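Surface protein VspA (Borrelia turicatae, PDB 1YJG) is an outer-membrane surface lipoprotein of the variable small protein family, associated with neurotropism and probably helping the spirochaete evade host immunity by antigenic switching. Local coordinates at the interface of chains A and B. Coordinates in Å, arbitrary orientation; residue numbers count along the deposited sequence, not the author numbering. Chains: chain A/B, Surface protein VspA.

The interface of chains A and B. Residues chain A 52-53, 55; chain B 30, 33-35, 40.
A:Ser52 and A:Tyr55, about one helical turn apart on helix 48-69, set their side chains against the strand pair 33-36 and 39-42 of the partner chain, a hairpin that projects from the helical bundle of this Vsp-family core. The two-fold repeats the contact with the chains exchanged, although this dimer may not be the form present on the cell surface. The hydroxyl OG of A:Ser52 donates a hydrogen bond of 2.7 Å to the backbone O of B:Lys33. The donor OG lies above the plane of the B:Lys33 carbonyl, 37° out of it, and not on a lone pair. With OG anti to the carbonyl carbon (chi1 -64°), the serine points off its helix towards the first strand. OG of A:Ser52 also lies 3.1 Å from a water that in turn meets the backbone N of B:Ile35, tying one small side chain to two backbone positions of strand 33-36. Beside this polar link, B:Ile35 and B:Leu40 sit side by side against one face of the A:Tyr55 ring. The CD2 methyl of B:Leu40 comes over that face near the rim, 3.7 Å from CD2 of A:Tyr55, the two side chains running past each other in opposite directions. B:Ile35 lies obliquely across the tyrosine towards CB and CD1, its CD1 methyl 3.9 Å from CB of A:Tyr55. CD2 of B:Leu40 also touches CB of A:Ser52 at 3.9 Å. On the loop before the first strand, the methyl CB of B:Ala30 rests against the helix backbone, 3.7 Å from CA of A:Gly53.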
ATOM      1  N   SER A  52       7.249  -9.420  -7.337  1.00 14.96           N
ATOM      2  CA  SER A  52       8.414  -8.720  -6.795  1.00 15.20           C
ATOM      3  C   SER A  52       7.913  -7.481  -6.044  1.00 15.22           C
ATOM      4  O   SER A  52       8.427  -7.162  -4.978  1.00 15.08           O
ATOM      5  CB  SER A  52       9.420  -8.330  -7.894  1.00 14.29           C
ATOM      6  OG  SER A  52       9.984  -9.478  -8.531  1.00 15.25           O
ATOM      7  N   GLY A  53       6.907  -6.803  -6.606  1.00 13.02           N
ATOM      8  CA  GLY A  53       6.320  -5.615  -6.007  1.00 13.93           C
ATOM      9  C   GLY A  53       5.719  -5.921  -4.645  1.00 12.14           C
ATOM     10  O   GLY A  53       5.935  -5.189  -3.680  1.00 11.55           O
ATOM     11  N   TYR A  55       6.463  -8.453  -2.803  1.00 12.34           N
ATOM     12  CA  TYR A  55       7.588  -8.806  -1.956  1.00 10.70           C
ATOM     13  C   TYR A  55       8.203  -7.539  -1.341  1.00 10.87           C
ATOM     14  O   TYR A  55       8.552  -7.542  -0.171  1.00  9.15           O
ATOM     15  CB  TYR A  55       8.643  -9.568  -2.766  1.00  9.33           C
ATOM     16  CG  TYR A  55       9.799 -10.049  -1.936  1.00 10.08           C
ATOM     17  CD1 TYR A  55       9.807 -11.326  -1.403  1.00 12.15           C
ATOM     18  CD2 TYR A  55      10.877  -9.215  -1.659  1.00 13.50           C
ATOM     19  CE1 TYR A  55      10.857 -11.764  -0.624  1.00 14.42           C
ATOM     20  CE2 TYR A  55      11.939  -9.651  -0.883  1.00 14.10           C
ATOM     21  CZ  TYR A  55      11.919 -10.922  -0.365  1.00 10.83           C
ATOM     22  OH  TYR A  55      12.961 -11.359   0.409  1.00 14.22           O
TER
ATOM     23  N   ALA B  30      10.932  -2.573  -7.015  1.00 18.12           N
ATOM     24  CA  ALA B  30      10.894  -3.892  -7.641  1.00 17.74           C
ATOM     25  C   ALA B  30      11.043  -3.865  -9.163  1.00 19.95           C
ATOM     26  O   ALA B  30      10.999  -4.919  -9.811  1.00 17.97           O
ATOM     27  CB  ALA B  30       9.593  -4.594  -7.279  1.00 19.72           C
ATOM     28  N   LYS B  33      13.470  -6.277 -11.190  1.00 20.63           N
ATOM     29  CA  LYS B  33      13.895  -7.144 -10.096  1.00 20.41           C
ATOM     30  C   LYS B  33      13.002  -8.374  -9.980  1.00 22.01           C
ATOM     31  O   LYS B  33      11.791  -8.307 -10.172  1.00 23.78           O
ATOM     32  CB  LYS B  33      13.839  -6.410  -8.751  1.00 21.08           C
ATOM     33  CG  LYS B  33      14.707  -5.172  -8.613  1.00 22.11           C
ATOM     34  CD  LYS B  33      16.121  -5.520  -8.149  1.00 24.47           C
ATOM     35  CE  LYS B  33      17.050  -4.324  -8.274  1.00 26.00           C
ATOM     36  NZ  LYS B  33      16.499  -3.133  -7.567  1.00 28.54           N
ATOM     37  N   LYS B  34      13.618  -9.506  -9.676  1.00 24.52           N
ATOM     38  CA  LYS B  34      12.908 -10.762  -9.501  1.00 22.99           C
ATOM     39  C   LYS B  34      13.148 -11.187  -8.069  1.00 20.86           C
ATOM     40  O   LYS B  34      14.040 -10.669  -7.403  1.00 15.60           O
ATOM     41  CB  LYS B  34      13.432 -11.839 -10.457  1.00 22.40           C
ATOM     42  CG  LYS B  34      14.797 -12.428 -10.074  1.00 24.10           C
ATOM     43  CD  LYS B  34      15.239 -13.515 -11.043  1.00 24.60           C
ATOM     44  CE  LYS B  34      16.504 -14.207 -10.543  1.00 27.77           C
ATOM     45  NZ  LYS B  34      16.913 -15.395 -11.365  1.00 29.60           N
ATOM     46  N   ILE B  35      12.348 -12.131  -7.596  1.00 21.24           N
ATOM     47  CA  ILE B  35      12.500 -12.635  -6.248  1.00 19.93           C
ATOM     48  C   ILE B  35      13.550 -13.726  -6.375  1.00 21.69           C
ATOM     49  O   ILE B  35      13.306 -14.764  -6.994  1.00 20.68           O
ATOM     50  CB  ILE B  35      11.180 -13.202  -5.702  1.00 19.72           C
ATOM     51  CG1 ILE B  35      10.148 -12.078  -5.595  1.00 18.38           C
ATOM     52  CG2 ILE B  35      11.400 -13.860  -4.334  1.00 19.71           C
ATOM     53  CD1 ILE B  35       8.769 -12.556  -5.259  1.00 19.47           C
ATOM     54  N   LEU B  40      15.311  -9.441  -3.472  1.00 26.00           N
ATOM     55  CA  LEU B  40      15.188  -8.886  -4.818  1.00 27.12           C
ATOM     56  C   LEU B  40      16.567  -8.795  -5.469  1.00 29.26           C
ATOM     57  O   LEU B  40      17.489  -8.203  -4.908  1.00 26.59           O
ATOM     58  CB  LEU B  40      14.538  -7.497  -4.799  1.00 26.02           C
ATOM     59  CG  LEU B  40      13.068  -7.399  -4.372  1.00 25.61           C
ATOM     60  CD1 LEU B  40      12.562  -5.990  -4.623  1.00 25.00           C
ATOM     61  CD2 LEU B  40      12.184  -8.429  -5.079  1.00 24.86           C
TER
HETATM   62  O   HOH W   1       9.688 -12.505  -9.041  1.00 26.90           O